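Local coordinates for protein transcription regulator (Haloarcula marismortui ATCC 43049, PDB 3CRJ) that probably binds regulatory DNA and represses transcription as a member of the TetR family, working as a two-chain assembly, at residues Glu17-Ala22 / His52-Thr57; Glu71-Ser76 / Leu93-Val98; Arg161-Ile166 / Ser191-Ala196. All coordinates share one frame; numbering follows the deposited sequence.

Contact 1: residues Glu17-Ala22 / His52-Thr57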
ATOM      1  N   GLU A  17      12.187  25.739  -5.029  1.00 62.64           N
ATOM      2  CA  GLU A  17      11.708  25.067  -6.238  1.00 62.02           C
ATOM      3  C   GLU A  17      12.797  24.306  -7.010  1.00 61.59           C
ATOM      4  O   GLU A  17      12.631  23.125  -7.328  1.00 61.56           O
ATOM      5  CB  GLU A  17      11.045  26.088  -7.151  1.00 62.14           C
ATOM      6  CG  GLU A  17       9.540  26.182  -7.005  1.00 63.15           C
ATOM      7  CD  GLU A  17       8.817  25.534  -8.174  1.00 63.77           C
ATOM      8  OE1 GLU A  17       9.292  24.488  -8.654  1.00 63.71           O
ATOM      9  OE2 GLU A  17       7.785  26.078  -8.625  1.00 64.01           O
ATOM     10  N   GLU A  18      13.902  24.984  -7.314  1.00 60.91           N
ATOM     11  CA  GLU A  18      15.051  24.341  -7.939  1.00 60.52           C
ATOM     12  C   GLU A  18      15.544  23.179  -7.091  1.00 60.16           C
ATOM     13  O   GLU A  18      15.940  22.144  -7.638  1.00 59.85           O
ATOM     14  CB  GLU A  18      16.207  25.322  -8.104  1.00 60.79           C
ATOM     15  CG  GLU A  18      16.273  26.080  -9.399  1.00 61.08           C
ATOM     16  CD  GLU A  18      17.628  26.733  -9.561  1.00 62.70           C
ATOM     17  OE1 GLU A  18      18.592  26.006  -9.874  1.00 65.69           O
ATOM     18  OE2 GLU A  18      17.749  27.959  -9.359  1.00 61.96           O
ATOM     19  N   ILE A  19      15.530  23.356  -5.764  1.00 59.73           N
ATOM     20  CA  ILE A  19      15.906  22.266  -4.848  1.00 59.54           C
ATOM     21  C   ILE A  19      14.874  21.135  -4.813  1.00 59.61           C
ATOM     22  O   ILE A  19      15.256  19.971  -4.808  1.00 59.05           O
ATOM     23  CB  ILE A  19      16.274  22.750  -3.418  1.00 59.58           C
ATOM     24  CG1 ILE A  19      17.633  23.481  -3.428  1.00 59.49           C
ATOM     25  CG2 ILE A  19      16.345  21.565  -2.466  1.00 59.05           C
ATOM     26  CD1 ILE A  19      18.058  24.094  -2.079  1.00 58.86           C
HETATM   27  N   MSE A  20      13.580  21.470  -4.798  1.00 59.89           N
HETATM   28  CA  MSE A  20      12.554  20.435  -4.880  1.00 60.30           C
HETATM   29  C   MSE A  20      12.731  19.615  -6.157  1.00 59.77           C
HETATM   30  O   MSE A  20      12.718  18.399  -6.125  1.00 59.44           O
HETATM   31  CB  MSE A  20      11.154  21.022  -4.797  1.00 60.97           C
HETATM   32  CG  MSE A  20      10.762  21.572  -3.411  1.00 64.99           C
HETATM   33 SE   MSE A  20      11.027  20.384  -1.841  1.00 73.69          SE
HETATM   34  CE  MSE A  20      12.935  20.596  -1.506  1.00 68.80           C
ATOM     35  N   GLN A  21      12.942  20.289  -7.278  1.00 59.64           N
ATOM     36  CA  GLN A  21      13.184  19.598  -8.544  1.00 59.40           C
ATOM     37  C   GLN A  21      14.396  18.662  -8.500  1.00 59.00           C
ATOM     38  O   GLN A  21      14.306  17.512  -8.908  1.00 59.44           O
ATOM     39  CB  GLN A  21      13.275  20.603  -9.682  1.00 59.13           C
ATOM     40  CG  GLN A  21      11.924  21.117 -10.091  1.00 60.28           C
ATOM     41  CD  GLN A  21      11.983  22.504 -10.671  1.00 62.31           C
ATOM     42  OE1 GLN A  21      11.355  23.420 -10.155  1.00 64.07           O
ATOM     43  NE2 GLN A  21      12.743  22.675 -11.747  1.00 63.36           N
ATOM     44  N   ALA A  22      15.513  19.145  -7.980  1.00 58.76           N
ATOM     45  CA  ALA A  22      16.690  18.306  -7.793  1.00 58.93           C
ATOM     46  C   ALA A  22      16.293  17.071  -7.004  1.00 59.40           C
ATOM     47  O   ALA A  22      16.647  15.947  -7.384  1.00 59.68           O
ATOM     48  CB  ALA A  22      17.777  19.056  -7.064  1.00 58.11           C
ATOM     49  N   HIS A  52      21.943  22.817   2.541  1.00 59.60           N
ATOM     50  CA  HIS A  52      21.866  22.926   4.013  1.00 59.61           C
ATOM     51  C   HIS A  52      21.482  24.313   4.512  1.00 59.65           C
ATOM     52  O   HIS A  52      21.144  24.496   5.692  1.00 59.78           O
ATOM     53  CB  HIS A  52      23.140  22.454   4.696  1.00 59.65           C
ATOM     54  CG  HIS A  52      23.194  20.975   4.883  1.00 60.13           C
ATOM     55  ND1 HIS A  52      24.331  20.232   4.646  1.00 61.54           N
ATOM     56  CD2 HIS A  52      22.243  20.096   5.264  1.00 60.38           C
ATOM     57  CE1 HIS A  52      24.081  18.958   4.877  1.00 61.59           C
ATOM     58  NE2 HIS A  52      22.817  18.848   5.246  1.00 62.57           N
ATOM     59  N   TYR A  53      21.530  25.284   3.604  1.00 59.43           N
ATOM     60  CA  TYR A  53      21.035  26.625   3.876  1.00 59.26           C
ATOM     61  C   TYR A  53      19.527  26.600   4.164  1.00 58.91           C
ATOM     62  O   TYR A  53      19.048  27.352   5.000  1.00 58.67           O
ATOM     63  CB  TYR A  53      21.368  27.566   2.708  1.00 59.40           C
ATOM     64  CG  TYR A  53      20.938  29.006   2.905  1.00 59.60           C
ATOM     65  CD1 TYR A  53      19.686  29.440   2.479  1.00 60.15           C
ATOM     66  CD2 TYR A  53      21.784  29.937   3.504  1.00 59.58           C
ATOM     67  CE1 TYR A  53      19.281  30.767   2.649  1.00 60.11           C
ATOM     68  CE2 TYR A  53      21.388  31.259   3.677  1.00 59.78           C
ATOM     69  CZ  TYR A  53      20.132  31.662   3.250  1.00 59.68           C
ATOM     70  OH  TYR A  53      19.725  32.964   3.416  1.00 60.10           O
ATOM     71  N   TYR A  54      18.799  25.719   3.487  1.00 58.59           N
ATOM     72  CA  TYR A  54      17.352  25.646   3.630  1.00 58.64           C
ATOM     73  C   TYR A  54      16.881  24.476   4.472  1.00 58.93           C
ATOM     74  O   TYR A  54      15.875  24.579   5.165  1.00 59.23           O
ATOM     75  CB  TYR A  54      16.687  25.602   2.256  1.00 58.37           C
ATOM     76  CG  TYR A  54      16.975  26.837   1.447  1.00 58.45           C
ATOM     77  CD1 TYR A  54      16.269  28.018   1.672  1.00 58.29           C
ATOM     78  CD2 TYR A  54      17.963  26.836   0.468  1.00 57.68           C
ATOM     79  CE1 TYR A  54      16.530  29.161   0.940  1.00 57.93           C
ATOM     80  CE2 TYR A  54      18.236  27.970  -0.270  1.00 58.30           C
ATOM     81  CZ  TYR A  54      17.512  29.135  -0.029  1.00 58.79           C
ATOM     82  OH  TYR A  54      17.783  30.280  -0.754  1.00 59.07           O
ATOM     83  N   TYR A  55      17.599  23.362   4.396  1.00 59.27           N
ATOM     84  CA  TYR A  55      17.242  22.159   5.133  1.00 59.47           C
ATOM     85  C   TYR A  55      18.453  21.573   5.855  1.00 60.25           C
ATOM     86  O   TYR A  55      19.564  21.541   5.307  1.00 60.61           O
ATOM     87  CB  TYR A  55      16.628  21.137   4.186  1.00 58.89           C
ATOM     88  CG  TYR A  55      15.599  21.745   3.265  1.00 58.41           C
ATOM     89  CD1 TYR A  55      14.331  22.096   3.736  1.00 57.34           C
ATOM     90  CD2 TYR A  55      15.897  21.985   1.931  1.00 57.95           C
ATOM     91  CE1 TYR A  55      13.393  22.663   2.906  1.00 56.75           C
ATOM     92  CE2 TYR A  55      14.960  22.552   1.085  1.00 58.10           C
ATOM     93  CZ  TYR A  55      13.713  22.889   1.584  1.00 57.82           C
ATOM     94  OH  TYR A  55      12.789  23.452   0.750  1.00 58.52           O
ATOM     95  N   ASP A  56      18.233  21.107   7.079  1.00 60.55           N
ATOM     96  CA  ASP A  56      19.319  20.627   7.921  1.00 61.48           C
ATOM     97  C   ASP A  56      19.505  19.126   7.777  1.00 61.76           C
ATOM     98  O   ASP A  56      20.581  18.594   8.049  1.00 62.29           O
ATOM     99  CB  ASP A  56      19.027  21.002   9.371  1.00 61.67           C
ATOM    100  CG  ASP A  56      17.981  22.106   9.472  1.00 63.37           C
ATOM    101  OD1 ASP A  56      18.210  23.094  10.221  1.00 62.04           O
ATOM    102  OD2 ASP A  56      16.932  21.982   8.763  1.00 64.48           O
ATOM    103  N   THR A  57      18.455  18.451   7.321  1.00 62.04           N
ATOM    104  CA  THR A  57      18.426  17.013   7.262  1.00 61.90           C
ATOM    105  C   THR A  57      17.803  16.565   5.974  1.00 62.41           C
ATOM    106  O   THR A  57      16.977  17.279   5.390  1.00 62.86           O
ATOM    107  CB  THR A  57      17.574  16.487   8.393  1.00 61.87           C
ATOM    108  OG1 THR A  57      18.103  16.991   9.618  1.00 61.36           O
ATOM    109  CG2 THR A  57      17.586  14.957   8.437  1.00 62.49           C
TER
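Ile19 of helix 12-30 packs against Tyr54 and Tyr55, and Met20 (selenomethionine) of the same helix against Tyr55, in an apolar contact with the loop that leads from helix 48-52 to helix 58-78; no hydrogen bond joins the two segments. The backbones stay well apart, with the CA atoms of Ile19 and Tyr54 9.2 Å from each other, and the side chains bridge that distance. Ile19 divides its two branches between the tyrosines. Its CG1 branch lies beside the backbone N and continues extended (chi2 176°), which carries CD1 to 3.7 Å from Tyr54 CD2, whereas CG2 sits at the edge of the Tyr55 ring, near the ring plane, with CG2 3.9 Å from Tyr55 CE2. Met20 starts out pointing neither to nor from the loop, but bends at chi2 (-51°) and again at chi3 (80°). Its methyl thus swings back to the same part of Tyr55, CE lying 3.8 Å from Tyr55 CE2 and 3.6 Å from Tyr55 OH. One face of the Tyr55 ring is covered from within the loop by Tyr54 CB, 3.6 Å above the plane and offset toward the rim. Outside the pair, Tyr54 makes an edge-to-face ring contact with Phe12, Tyr55 also touches Leu61 and Ala64 on helix 58-78, and Ile19 meets Tyr44 on helix 37-44. Tyr54 and Tyr55 close the predicted helix-turn-helix, so their packing sets the end of that motif against the first helix, an arrangement typical of the three-helix DNA-binding domain of TetR regulators.

Contact 2: residues Glu71-Ser76 / Leu93-Val98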
ATOM      1  N   GLU A  71       1.160  20.136  -3.196  1.00 64.69           N
ATOM      2  CA  GLU A  71       0.821  21.421  -3.842  1.00 66.27           C
ATOM      3  C   GLU A  71       0.653  21.241  -5.344  1.00 66.73           C
ATOM      4  O   GLU A  71      -0.276  21.780  -5.955  1.00 66.45           O
ATOM      5  CB  GLU A  71       1.895  22.490  -3.596  1.00 65.78           C
ATOM      6  CG  GLU A  71       2.023  23.010  -2.187  1.00 66.18           C
ATOM      7  CD  GLU A  71       3.171  24.011  -2.054  1.00 67.91           C
ATOM      8  OE1 GLU A  71       4.237  23.635  -1.506  1.00 69.10           O
ATOM      9  OE2 GLU A  71       3.025  25.178  -2.514  1.00 71.31           O
ATOM     10  N   ARG A  72       1.592  20.504  -5.933  1.00 67.85           N
ATOM     11  CA  ARG A  72       1.536  20.127  -7.340  1.00 68.94           C
ATOM     12  C   ARG A  72       0.188  19.439  -7.621  1.00 68.53           C
ATOM     13  O   ARG A  72      -0.482  19.731  -8.619  1.00 68.86           O
ATOM     14  CB  ARG A  72       2.704  19.191  -7.687  1.00 69.39           C
ATOM     15  CG  ARG A  72       3.900  19.789  -8.437  1.00 72.77           C
ATOM     16  CD  ARG A  72       4.231  18.789  -9.576  1.00 78.78           C
ATOM     17  NE  ARG A  72       5.630  18.735 -10.023  1.00 82.07           N
ATOM     18  CZ  ARG A  72       6.198  17.640 -10.542  1.00 83.90           C
ATOM     19  NH1 ARG A  72       5.482  16.522 -10.658  1.00 85.08           N
ATOM     20  NH2 ARG A  72       7.476  17.645 -10.927  1.00 83.33           N
ATOM     21  N   PHE A  73      -0.210  18.539  -6.728  1.00 68.07           N
ATOM     22  CA  PHE A  73      -1.468  17.819  -6.900  1.00 68.01           C
ATOM     23  C   PHE A  73      -2.658  18.774  -6.751  1.00 68.21           C
ATOM     24  O   PHE A  73      -3.559  18.791  -7.598  1.00 68.16           O
ATOM     25  CB  PHE A  73      -1.578  16.657  -5.919  1.00 67.15           C
ATOM     26  CG  PHE A  73      -2.888  15.946  -5.989  1.00 66.55           C
ATOM     27  CD1 PHE A  73      -3.162  15.071  -7.024  1.00 65.80           C
ATOM     28  CD2 PHE A  73      -3.852  16.140  -5.015  1.00 66.30           C
ATOM     29  CE1 PHE A  73      -4.378  14.403  -7.096  1.00 64.62           C
ATOM     30  CE2 PHE A  73      -5.074  15.476  -5.082  1.00 66.30           C
ATOM     31  CZ  PHE A  73      -5.334  14.609  -6.129  1.00 65.66           C
ATOM     32  N   VAL A  74      -2.627  19.580  -5.686  1.00 68.33           N
ATOM     33  CA  VAL A  74      -3.637  20.602  -5.420  1.00 68.51           C
ATOM     34  C   VAL A  74      -3.830  21.541  -6.621  1.00 68.57           C
ATOM     35  O   VAL A  74      -4.964  21.811  -7.024  1.00 68.48           O
ATOM     36  CB  VAL A  74      -3.313  21.375  -4.104  1.00 69.02           C
ATOM     37  CG1 VAL A  74      -4.003  22.755  -4.044  1.00 68.99           C
ATOM     38  CG2 VAL A  74      -3.674  20.527  -2.882  1.00 68.39           C
ATOM     39  N   ASP A  75      -2.719  22.003  -7.194  1.00 68.67           N
ATOM     40  CA  ASP A  75      -2.729  22.829  -8.402  1.00 68.39           C
ATOM     41  C   ASP A  75      -3.549  22.217  -9.519  1.00 68.47           C
ATOM     42  O   ASP A  75      -4.458  22.862 -10.050  1.00 68.35           O
ATOM     43  CB  ASP A  75      -1.306  23.049  -8.914  1.00 68.46           C
ATOM     44  CG  ASP A  75      -0.636  24.258  -8.296  1.00 67.81           C
ATOM     45  OD1 ASP A  75      -1.292  24.969  -7.491  1.00 68.12           O
ATOM     46  OD2 ASP A  75       0.553  24.486  -8.621  1.00 64.59           O
ATOM     47  N   SER A  76      -3.231  20.972  -9.862  1.00 68.56           N
ATOM     48  CA  SER A  76      -3.844  20.304 -11.013  1.00 68.88           C
ATOM     49  C   SER A  76      -5.348  20.120 -10.838  1.00 68.25           C
ATOM     50  O   SER A  76      -6.092  20.200 -11.815  1.00 68.34           O
ATOM     51  CB  SER A  76      -3.175  18.958 -11.276  1.00 69.26           C
ATOM     52  OG  SER A  76      -3.373  18.090 -10.165  1.00 71.94           O
ATOM     53  N   LEU A  93     -10.963  10.824 -10.088  1.00 57.98           N
ATOM     54  CA  LEU A  93     -10.452   9.478 -10.169  1.00 58.29           C
ATOM     55  C   LEU A  93      -9.388   9.345 -11.234  1.00 58.55           C
ATOM     56  O   LEU A  93      -8.382   8.681 -10.992  1.00 58.44           O
ATOM     57  CB  LEU A  93     -11.561   8.467 -10.401  1.00 58.08           C
ATOM     58  CG  LEU A  93     -12.457   8.388  -9.179  1.00 59.13           C
ATOM     59  CD1 LEU A  93     -13.718   7.572  -9.511  1.00 57.00           C
ATOM     60  CD2 LEU A  93     -11.655   7.849  -7.956  1.00 56.93           C
ATOM     61  N   ASP A  94      -9.600   9.960 -12.399  1.00 58.84           N
ATOM     62  CA  ASP A  94      -8.575   9.957 -13.432  1.00 59.81           C
ATOM     63  C   ASP A  94      -7.306  10.568 -12.897  1.00 60.31           C
ATOM     64  O   ASP A  94      -6.239   9.985 -13.018  1.00 60.51           O
ATOM     65  CB  ASP A  94      -9.018  10.716 -14.651  1.00 59.74           C
ATOM     66  CG  ASP A  94     -10.111  10.016 -15.390  1.00 61.58           C
ATOM     67  OD1 ASP A  94     -10.498   8.886 -14.993  1.00 62.46           O
ATOM     68  OD2 ASP A  94     -10.604  10.624 -16.368  1.00 63.91           O
ATOM     69  N   GLU A  95      -7.435  11.716 -12.257  1.00 61.22           N
ATOM     70  CA  GLU A  95      -6.295  12.400 -11.687  1.00 62.48           C
ATOM     71  C   GLU A  95      -5.497  11.518 -10.722  1.00 62.63           C
ATOM     72  O   GLU A  95      -4.266  11.524 -10.739  1.00 63.74           O
ATOM     73  CB  GLU A  95      -6.749  13.673 -11.004  1.00 62.41           C
ATOM     74  CG  GLU A  95      -5.762  14.772 -11.152  1.00 66.46           C
ATOM     75  CD  GLU A  95      -5.527  15.158 -12.606  1.00 71.32           C
ATOM     76  OE1 GLU A  95      -4.338  15.300 -12.988  1.00 72.43           O
ATOM     77  OE2 GLU A  95      -6.524  15.312 -13.365  1.00 73.66           O
ATOM     78  N   LEU A  96      -6.188  10.739  -9.910  1.00 62.47           N
ATOM     79  CA  LEU A  96      -5.526   9.939  -8.892  1.00 62.27           C
ATOM     80  C   LEU A  96      -5.033   8.598  -9.444  1.00 62.63           C
ATOM     81  O   LEU A  96      -4.106   8.004  -8.896  1.00 62.39           O
ATOM     82  CB  LEU A  96      -6.481   9.687  -7.725  1.00 61.85           C
ATOM     83  CG  LEU A  96      -6.912  10.850  -6.838  1.00 59.93           C
ATOM     84  CD1 LEU A  96      -8.370  10.714  -6.425  1.00 56.71           C
ATOM     85  CD2 LEU A  96      -6.004  10.896  -5.643  1.00 56.76           C
ATOM     86  N   LEU A  97      -5.641   8.128 -10.530  1.00 63.27           N
ATOM     87  CA  LEU A  97      -5.381   6.760 -11.009  1.00 64.18           C
ATOM     88  C   LEU A  97      -4.833   6.631 -12.422  1.00 65.44           C
ATOM     89  O   LEU A  97      -4.143   5.676 -12.698  1.00 65.97           O
ATOM     90  CB  LEU A  97      -6.608   5.855 -10.838  1.00 63.63           C
ATOM     91  CG  LEU A  97      -6.715   4.878  -9.664  1.00 62.43           C
ATOM     92  CD1 LEU A  97      -5.707   5.141  -8.581  1.00 62.06           C
ATOM     93  CD2 LEU A  97      -8.123   4.877  -9.109  1.00 59.32           C
ATOM     94  N   VAL A  98      -5.124   7.563 -13.320  1.00 67.28           N
ATOM     95  CA  VAL A  98      -4.533   7.477 -14.661  1.00 69.06           C
ATOM     96  C   VAL A  98      -3.245   8.296 -14.829  1.00 70.49           C
ATOM     97  O   VAL A  98      -2.268   7.797 -15.385  1.00 70.88           O
ATOM     98  CB  VAL A  98      -5.562   7.739 -15.784  1.00 68.57           C
ATOM     99  CG1 VAL A  98      -6.903   7.164 -15.376  1.00 67.70           C
ATOM    100  CG2 VAL A  98      -5.680   9.220 -16.079  1.00 69.41           C
TER
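Ser76 and Glu95 mark the point of nearest backbone approach, their CA atoms 8.3 Å apart, between two helices whose short segments run nearly antiparallel, at 151°. The axes come no closer than 11.6 Å, a spacing that the side chains, not the backbones, bridge. Phe73 and Glu95 together take up most of the contact. With CG of Phe73 anti to the backbone N (chi1 176°), its ring reaches across from a starting direction that does not itself face the other helix, and its outer end meets Leu96. The two side chains cross obliquely: Phe73 CZ lies 3.8 Å from Leu96 CD2 and 4.1 Å from Leu96 CG. On the same ring, Phe73 CE1 comes to 4.3 Å from Glu95 CG, so the glutamate takes part through its aliphatic portion, bent at chi2. Ser76 faces helix 85-97 but spends its hydroxyl at home: OG donates to Phe73 O of the preceding turn at 2.7 Å, the C=O...O angle being 127°. Its distance to Glu95 OE1, 4.1 Å from Ser76 OG, is too long for a hydrogen bond. The other carboxylate oxygen, OE2, forms a salt bridge with Lys99, and the neighbouring Asp94 forms one with Arg187. Helix 121-148 backs the apolar pair, Tyr133 touching Phe73 while Val134 and Met137 touch Leu96. The hydroxyl of Ser76 is bonded within its own helix and Glu95 OE2 to Lys99, so helices 58-78 and 85-97 meet here by apolar contact, with no hydrogen bond between the segments.

Contact 3: residues Arg161-Ile166 / Ser191-Ala196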
ATOM      1  N   ARG A 161     -14.096   6.606   1.834  1.00 59.52           N
ATOM      2  CA  ARG A 161     -13.100   5.755   2.458  1.00 60.69           C
ATOM      3  C   ARG A 161     -12.825   4.529   1.587  1.00 60.57           C
ATOM      4  O   ARG A 161     -11.672   4.124   1.413  1.00 60.40           O
ATOM      5  CB  ARG A 161     -13.548   5.351   3.863  1.00 61.05           C
ATOM      6  CG  ARG A 161     -12.925   4.049   4.353  1.00 64.27           C
ATOM      7  CD  ARG A 161     -11.385   4.084   4.352  1.00 67.11           C
ATOM      8  NE  ARG A 161     -10.890   5.036   5.346  1.00 73.14           N
ATOM      9  CZ  ARG A 161     -10.781   4.773   6.647  1.00 74.43           C
ATOM     10  NH1 ARG A 161     -11.112   3.571   7.126  1.00 76.64           N
ATOM     11  NH2 ARG A 161     -10.335   5.710   7.468  1.00 74.57           N
ATOM     12  N   SER A 162     -13.891   3.953   1.034  1.00 60.76           N
ATOM     13  CA  SER A 162     -13.782   2.874   0.080  1.00 61.17           C
ATOM     14  C   SER A 162     -12.934   3.229  -1.156  1.00 61.53           C
ATOM     15  O   SER A 162     -12.021   2.473  -1.538  1.00 61.51           O
ATOM     16  CB  SER A 162     -15.165   2.420  -0.342  1.00 61.65           C
ATOM     17  OG  SER A 162     -15.726   1.501   0.589  1.00 63.47           O
ATOM     18  N   LEU A 163     -13.206   4.371  -1.778  1.00 61.32           N
ATOM     19  CA  LEU A 163     -12.372   4.779  -2.900  1.00 61.24           C
ATOM     20  C   LEU A 163     -10.935   5.034  -2.460  1.00 61.75           C
ATOM     21  O   LEU A 163      -9.986   4.887  -3.260  1.00 62.64           O
ATOM     22  CB  LEU A 163     -12.927   5.996  -3.617  1.00 60.77           C
ATOM     23  CG  LEU A 163     -14.241   5.781  -4.348  1.00 60.90           C
ATOM     24  CD1 LEU A 163     -14.848   7.116  -4.710  1.00 61.42           C
ATOM     25  CD2 LEU A 163     -13.993   4.968  -5.593  1.00 62.66           C
ATOM     26  N   LEU A 164     -10.759   5.400  -1.195  1.00 61.34           N
ATOM     27  CA  LEU A 164      -9.407   5.686  -0.698  1.00 61.01           C
ATOM     28  C   LEU A 164      -8.608   4.405  -0.641  1.00 60.21           C
ATOM     29  O   LEU A 164      -7.401   4.412  -0.911  1.00 60.25           O
ATOM     30  CB  LEU A 164      -9.444   6.320   0.694  1.00 61.04           C
ATOM     31  CG  LEU A 164      -9.258   7.828   0.863  1.00 62.97           C
ATOM     32  CD1 LEU A 164      -9.603   8.618  -0.411  1.00 64.26           C
ATOM     33  CD2 LEU A 164     -10.088   8.320   2.074  1.00 64.46           C
ATOM     34  N   THR A 165      -9.293   3.321  -0.274  1.00 58.35           N
ATOM     35  CA  THR A 165      -8.647   2.039  -0.137  1.00 56.95           C
ATOM     36  C   THR A 165      -8.213   1.520  -1.498  1.00 56.52           C
ATOM     37  O   THR A 165      -7.051   1.146  -1.688  1.00 56.67           O
ATOM     38  CB  THR A 165      -9.532   1.026   0.591  1.00 56.86           C
ATOM     39  OG1 THR A 165      -9.890   1.556   1.876  1.00 55.39           O
ATOM     40  CG2 THR A 165      -8.772  -0.283   0.766  1.00 54.88           C
ATOM     41  N   ILE A 166      -9.143   1.537  -2.446  1.00 56.20           N
ATOM     42  CA  ILE A 166      -8.849   1.198  -3.841  1.00 55.09           C
ATOM     43  C   ILE A 166      -7.621   1.993  -4.273  1.00 55.56           C
ATOM     44  O   ILE A 166      -6.638   1.397  -4.686  1.00 55.75           O
ATOM     45  CB  ILE A 166     -10.098   1.398  -4.769  1.00 54.85           C
ATOM     46  CG1 ILE A 166     -11.186   0.404  -4.376  1.00 51.79           C
ATOM     47  CG2 ILE A 166      -9.749   1.275  -6.252  1.00 52.12           C
ATOM     48  CD1 ILE A 166     -12.573   0.837  -4.761  1.00 52.11           C
ATOM     49  N   SER A 191     -14.513   2.784 -10.718  1.00 57.41           N
ATOM     50  CA  SER A 191     -15.797   3.079 -11.370  1.00 58.32           C
ATOM     51  C   SER A 191     -16.888   2.083 -11.010  1.00 58.21           C
ATOM     52  O   SER A 191     -17.984   2.485 -10.640  1.00 58.66           O
ATOM     53  CB  SER A 191     -15.697   3.226 -12.895  1.00 58.61           C
ATOM     54  OG  SER A 191     -15.645   4.612 -13.196  1.00 61.08           O
ATOM     55  N   GLU A 192     -16.584   0.789 -11.089  1.00 57.72           N
ATOM     56  CA  GLU A 192     -17.558  -0.229 -10.722  1.00 56.34           C
ATOM     57  C   GLU A 192     -18.055   0.017  -9.309  1.00 56.53           C
ATOM     58  O   GLU A 192     -19.274   0.039  -9.064  1.00 56.80           O
ATOM     59  CB  GLU A 192     -16.967  -1.633 -10.855  1.00 56.03           C
ATOM     60  CG  GLU A 192     -16.782  -2.096 -12.273  1.00 54.34           C
ATOM     61  CD  GLU A 192     -15.775  -3.218 -12.403  1.00 55.27           C
ATOM     62  OE1 GLU A 192     -14.985  -3.446 -11.469  1.00 56.81           O
ATOM     63  OE2 GLU A 192     -15.750  -3.876 -13.462  1.00 55.68           O
ATOM     64  N   TYR A 193     -17.123   0.248  -8.386  1.00 56.71           N
ATOM     65  CA  TYR A 193     -17.503   0.434  -7.000  1.00 56.78           C
ATOM     66  C   TYR A 193     -18.439   1.608  -6.857  1.00 58.11           C
ATOM     67  O   TYR A 193     -19.484   1.504  -6.192  1.00 58.51           O
ATOM     68  CB  TYR A 193     -16.311   0.647  -6.069  1.00 56.01           C
ATOM     69  CG  TYR A 193     -16.798   0.884  -4.667  1.00 53.58           C
ATOM     70  CD1 TYR A 193     -17.341  -0.162  -3.919  1.00 51.90           C
ATOM     71  CD2 TYR A 193     -16.785   2.157  -4.114  1.00 51.74           C
ATOM     72  CE1 TYR A 193     -17.822   0.045  -2.661  1.00 53.28           C
ATOM     73  CE2 TYR A 193     -17.283   2.389  -2.847  1.00 51.78           C
ATOM     74  CZ  TYR A 193     -17.803   1.327  -2.126  1.00 54.61           C
ATOM     75  OH  TYR A 193     -18.313   1.547  -0.868  1.00 55.33           O
ATOM     76  N   ALA A 194     -18.051   2.727  -7.466  1.00 58.83           N
ATOM     77  CA  ALA A 194     -18.770   3.980  -7.312  1.00 59.46           C
ATOM     78  C   ALA A 194     -20.167   3.876  -7.919  1.00 60.47           C
ATOM     79  O   ALA A 194     -21.139   4.420  -7.373  1.00 60.52           O
ATOM     80  CB  ALA A 194     -18.012   5.075  -7.971  1.00 58.85           C
ATOM     81  N   ASP A 195     -20.265   3.170  -9.044  1.00 61.23           N
ATOM     82  CA  ASP A 195     -21.497   3.164  -9.800  1.00 62.62           C
ATOM     83  C   ASP A 195     -22.507   2.297  -9.067  1.00 63.15           C
ATOM     84  O   ASP A 195     -23.706   2.573  -9.091  1.00 63.11           O
ATOM     85  CB  ASP A 195     -21.259   2.668 -11.220  1.00 62.93           C
ATOM     86  CG  ASP A 195     -20.529   3.703 -12.110  1.00 65.92           C
ATOM     87  OD1 ASP A 195     -20.745   3.619 -13.338  1.00 70.29           O
ATOM     88  OD2 ASP A 195     -19.742   4.582 -11.633  1.00 66.37           O
ATOM     89  N   ALA A 196     -21.996   1.272  -8.389  1.00 63.47           N
ATOM     90  CA  ALA A 196     -22.818   0.354  -7.623  1.00 63.73           C
ATOM     91  C   ALA A 196     -23.356   1.028  -6.360  1.00 64.19           C
ATOM     92  O   ALA A 196     -24.474   0.731  -5.905  1.00 64.90           O
ATOM     93  CB  ALA A 196     -22.030  -0.895  -7.279  1.00 63.27           C
TER
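Ser162, Leu163 and Ile166 meet Tyr193 within the antiparallel pair of C-terminal helices, 156-176 and 181-198, that this chain contributes to the dimer interface. The segments are close to antiparallel, at 170°, with axes 10.5 Å apart at closest, and the CA atoms of Leu163 and Ala194 are 7.8 Å from each other. Tyr193 spans the gap: CG is anti to the backbone N (chi1 178°), and the side chain runs across helix 156-176 with three residues ranged along it. Near its root, Ile166 CD1 lies 4.0 Å from Tyr193 CB. Farther out, Leu163 CD2 approaches the ring obliquely, 4.2 Å from Tyr193 CD2. At the hydroxyl end, Ser162 CB also comes to the ring at a slant, and Ser162 OG stands 3.0 Å from Tyr193 OH. A hydrogen bond between these hydroxyls is not settled, because the one proton has another acceptor within reach; the stronger partners lie across the dimer, Thr189 of the second subunit for Ser162 OG and Glu192 of the second subunit for Tyr193 OH. In the reciprocal direction, Glu192 OE1 of this chain bonds to both Tyr193 and His158 of the second subunit. Replacing Tyr193 by an alanine would probably leave Glu192 of the second subunit without its hydroxyl mate and open a gap beside Ser162, Leu163 and Ile166. The symmetric meeting of Ile166 with Ile166 of the second subunit, and of Ala196 with its own counterpart there, places this pair in the four-helix dimer interface, two helices from each chain, by which TetR-family regulators characteristically dimerise.

In the fold
The three contacts follow one another along the chain without touching. Contact 1 belongs to the predicted DNA-binding end and contact 3 to the dimerisation end, on opposite sides of the chain's centre with centres 37 Å apart; contact 2 is nearest the middle, its centre about 7 Å from the chain's centre. Yet only in contact 3 are all the touching residues buried, helped by the second subunit; contacts 1 and 2 are partly buried and touch no other chain. Helix 58-78 is common ground, covering Tyr55 in contact 1 and supplying one segment of contact 2. Chemistry follows place: contacts 1 and 2 are essentially aromatic-aliphatic, whereas contact 3 adds hydroxyls engaged with the partner subunit.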